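Local coordinates for protein glucose-1-phosphate uridylyltransferase (Sphingomonas elodea, PDB 2UX8) that probably catalyses the transfer of a uridylyl group from UTP to alpha-D-glucose 1-phosphate, giving UDP-glucose and diphosphate, at residues Glu115-Gly118 with Leu119-Val123; Asp128-Asp132 with Glu133-Val137. All coordinates share one frame; numbering follows the deposited sequence.

Interaction 1 of 2, residues Glu115-Gly118 with Leu119-Val123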
# COMPACT_ATOMS: atom_id res chain seq x y z
N GLU C 115 -15.79 6.21 -7.16
CA GLU C 115 -16.71 7.07 -6.41
C GLU C 115 -17.74 6.21 -5.69
O GLU C 115 -18.37 5.34 -6.29
CB GLU C 115 -17.41 8.03 -7.37
CG GLU C 115 -16.46 8.63 -8.41
CD GLU C 115 -17.17 9.48 -9.46
OE1 GLU C 115 -18.39 9.70 -9.33
OE2 GLU C 115 -16.51 9.95 -10.41
N PRO C 116 -17.94 6.44 -4.39
CA PRO C 116 -18.92 5.66 -3.62
C PRO C 116 -20.36 6.04 -3.95
O PRO C 116 -20.97 6.85 -3.25
CB PRO C 116 -18.55 5.97 -2.18
CG PRO C 116 -18.11 7.40 -2.27
CD PRO C 116 -17.25 7.41 -3.52
N MET C 117 -20.91 5.43 -5.00
CA MET C 117 -22.28 5.73 -5.42
C MET C 117 -23.32 4.64 -5.20
O MET C 117 -24.35 4.62 -5.88
CB MET C 117 -22.30 6.13 -6.89
CG MET C 117 -21.65 7.47 -7.18
SD MET C 117 -22.12 8.07 -8.81
CE MET C 117 -20.70 7.59 -9.80
N GLY C 118 -23.07 3.72 -4.29
CA GLY C 118 -24.05 2.68 -4.03
C GLY C 118 -23.92 1.37 -4.78
O GLY C 118 -23.10 1.21 -5.69
N LEU C 119 -24.78 0.43 -4.40
CA LEU C 119 -24.80 -0.93 -4.94
C LEU C 119 -24.98 -1.06 -6.44
O LEU C 119 -24.26 -1.83 -7.08
CB LEU C 119 -25.88 -1.74 -4.23
CG LEU C 119 -26.02 -3.21 -4.60
CD1 LEU C 119 -24.72 -3.95 -4.33
CD2 LEU C 119 -27.16 -3.83 -3.79
N GLY C 120 -25.95 -0.34 -6.99
CA GLY C 120 -26.18 -0.43 -8.42
C GLY C 120 -24.95 -0.01 -9.20
O GLY C 120 -24.50 -0.71 -10.11
N HIS C 121 -24.40 1.14 -8.83
CA HIS C 121 -23.23 1.67 -9.50
C HIS C 121 -22.09 0.67 -9.40
O HIS C 121 -21.36 0.46 -10.37
CB HIS C 121 -22.81 2.99 -8.86
CG HIS C 121 -21.49 3.51 -9.36
ND1 HIS C 121 -21.34 4.07 -10.61
CD2 HIS C 121 -20.27 3.54 -8.78
CE1 HIS C 121 -20.08 4.43 -10.78
NE2 HIS C 121 -19.41 4.11 -9.68
N ALA C 122 -21.95 0.06 -8.23
CA ALA C 122 -20.89 -0.91 -7.98
C ALA C 122 -21.01 -2.10 -8.94
O ALA C 122 -20.05 -2.48 -9.61
CB ALA C 122 -20.98 -1.39 -6.54
N VAL C 123 -22.19 -2.68 -9.01
CA VAL C 123 -22.41 -3.80 -9.90
C VAL C 123 -22.12 -3.36 -11.33
O VAL C 123 -21.50 -4.08 -12.11
CB VAL C 123 -23.87 -4.33 -9.78
CG1 VAL C 123 -24.17 -5.30 -10.88
CG2 VAL C 123 -24.05 -5.00 -8.43
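Met117 lays its terminal methyl over one face of the His121 imidazole, a CH-pi contact in which CE stands 3.7 Å from the ring centroid and 24° off the ring normal. Met117 CE comes nearest to His121 CE1, at 3.4 Å, offset from the ring centre toward the rim. The sulfur joins in as a Met-aromatic contact, SD lying 4.5 Å from the same centroid and close to the normal. A bend at chi3 (-98°) folds the methionine end back onto the ring, while the methylene CB packs 3.7 Å from His121 CG. His121 meets it because CG is anti to the backbone N (chi1 172°), which sends the ring back along the loop coming in from strand 108-112. There the carbonyl oxygen Glu115 O approaches obliquely, 3.6 Å from His121 CD2. Beyond the pair, the ring of Trp124 also meets His121, and the carboxylate of Glu115 turns elsewhere, to a salt bridge with Arg102 of the second subunit.

The hydrogen bonding belongs to the backbone. Helix 119-125 starts at Leu119; Gly118 O, at the N-cap position, accepts the first-turn bond from Ala122 N at 3.0 Å, and Val123 N to Leu119 O carries the helix on.

With an alanine in place of His121, Met117 would probably lose the surface under its methyl and be set free to turn. Thioether and imidazole thus bind the loop to the helix start chiefly through dispersion, while the backbone fixes the start of the helix whose Leu119 touches glucose 1-phosphate.

Interaction 2 of 2, residues Asp128-Asp132 with Glu133-Val137; sequences DIVGD and EPFAV
Two cations grip Glu133 OE2, which forms salt bridges with Arg15 NH2 and Lys16 NZ. Lys16 also donates a hydrogen bond to Ile129 O and a weak one to Val130 O, so one ammonium group ties the helix end to the residue that leads into the strand. The glutamate reaches this cluster with CG anti to its own carbonyl carbon (chi1 -65°) and the chain extended beyond.

The apolar part centres on Val130. Its CG1, anti to the backbone N, lies 3.4 Å from Glu133 O and packs 3.8 Å from Phe135 CD2, the two side chains crossing at about a right angle. Glu133 O itself lies in plane at the edge of the Phe135 ring. Between them the chain leaves the helix at Gly131, the first residue beyond it, with positive phi, and a weak bond runs from Glu133 N to Gly131 O at 3.4 Å.

This turn joins helix 127-130 to strand 135-138 of the main sheet. Lys16, shared by Glu133 and the last helical carbonyls, and the Val130-Phe135 contact together hold helix end and strand entry, and the positive groups probably favour an ionised Glu133.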
# COMPACT_ATOMS: atom_id res chain seq x y z
N ASP C 128 -18.24 -4.88 -18.07
CA ASP C 128 -17.41 -5.44 -19.12
C ASP C 128 -16.73 -6.76 -18.80
O ASP C 128 -16.32 -7.48 -19.71
CB ASP C 128 -16.38 -4.39 -19.57
CG ASP C 128 -17.03 -3.21 -20.30
OD1 ASP C 128 -17.97 -3.44 -21.08
OD2 ASP C 128 -16.59 -2.05 -20.10
N ILE C 129 -16.62 -7.09 -17.52
CA ILE C 129 -15.98 -8.34 -17.15
C ILE C 129 -17.00 -9.48 -17.19
O ILE C 129 -16.66 -10.63 -17.42
CB ILE C 129 -15.36 -8.24 -15.75
CG1 ILE C 129 -14.58 -6.93 -15.66
CG2 ILE C 129 -14.48 -9.45 -15.46
CD1 ILE C 129 -13.30 -6.99 -14.89
N VAL C 130 -18.27 -9.13 -16.98
CA VAL C 130 -19.33 -10.12 -16.99
C VAL C 130 -19.78 -10.41 -18.41
O VAL C 130 -19.83 -11.58 -18.82
CB VAL C 130 -20.49 -9.63 -16.15
CG1 VAL C 130 -21.69 -10.54 -16.35
CG2 VAL C 130 -20.06 -9.62 -14.67
N GLY C 131 -20.11 -9.37 -19.17
CA GLY C 131 -20.48 -9.56 -20.57
C GLY C 131 -21.90 -10.00 -20.80
O GLY C 131 -22.82 -9.39 -20.25
N ASP C 132 -22.10 -11.00 -21.64
CA ASP C 132 -23.44 -11.51 -21.86
C ASP C 132 -23.52 -12.81 -21.09
O ASP C 132 -23.65 -13.88 -21.67
CB ASP C 132 -23.73 -11.80 -23.33
CG ASP C 132 -25.21 -11.69 -23.67
OD1 ASP C 132 -25.68 -12.45 -24.53
OD2 ASP C 132 -25.91 -10.82 -23.09
N GLU C 133 -23.43 -12.73 -19.77
CA GLU C 133 -23.47 -13.92 -18.94
C GLU C 133 -24.26 -13.63 -17.70
O GLU C 133 -24.36 -12.49 -17.28
CB GLU C 133 -22.05 -14.34 -18.50
CG GLU C 133 -21.12 -14.76 -19.62
CD GLU C 133 -19.88 -15.50 -19.12
OE1 GLU C 133 -20.02 -16.43 -18.29
OE2 GLU C 133 -18.76 -15.18 -19.58
N PRO C 134 -24.88 -14.66 -17.12
CA PRO C 134 -25.65 -14.43 -15.90
C PRO C 134 -24.58 -14.27 -14.81
O PRO C 134 -23.48 -14.79 -14.95
CB PRO C 134 -26.47 -15.71 -15.77
CG PRO C 134 -25.63 -16.73 -16.48
CD PRO C 134 -25.15 -15.99 -17.68
N PHE C 135 -24.88 -13.55 -13.74
CA PHE C 135 -23.87 -13.36 -12.71
C PHE C 135 -24.47 -13.35 -11.31
O PHE C 135 -25.66 -13.12 -11.15
CB PHE C 135 -23.10 -12.06 -12.98
CG PHE C 135 -23.97 -10.84 -12.98
CD1 PHE C 135 -24.05 -10.01 -11.87
CD2 PHE C 135 -24.77 -10.54 -14.09
CE1 PHE C 135 -24.90 -8.89 -11.86
CE2 PHE C 135 -25.62 -9.45 -14.09
CZ PHE C 135 -25.68 -8.62 -12.97
N ALA C 136 -23.63 -13.61 -10.32
CA ALA C 136 -24.04 -13.61 -8.92
C ALA C 136 -23.52 -12.34 -8.24
O ALA C 136 -22.61 -11.68 -8.74
CB ALA C 136 -23.47 -14.84 -8.22
N VAL C 137 -24.12 -11.99 -7.11
CA VAL C 137 -23.70 -10.82 -6.36
C VAL C 137 -23.80 -11.19 -4.90
O VAL C 137 -24.85 -11.67 -4.44
CB VAL C 137 -24.60 -9.60 -6.65
CG1 VAL C 137 -24.25 -8.46 -5.72
CG2 VAL C 137 -24.43 -9.16 -8.10

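How the interactions relate
Interactions 1 and 2 follow each other along the beta-alpha-beta crossover between strands 108-112 and 135-138, with helices 119-125 and 127-130 between. Their centres are about 16 Å apart, yet they meet through Val123: its CG1 packs 3.8 Å from Phe135 CE1, and its CG2 lies 4.2 Å from Val137 CG2. The first helix is thereby packed against the strand that the second contact leads into. Interaction 1 lies at the sugar-phosphate pocket, the Leu119 side chain being about 4 Å from the bound glucose 1-phosphate, whereas the Phe135 side chain stays about 13 Å from it. Tyr216, a binding-site residue, has its side chain about 4 Å from that of Leu119 and about 7 Å from that of Phe135.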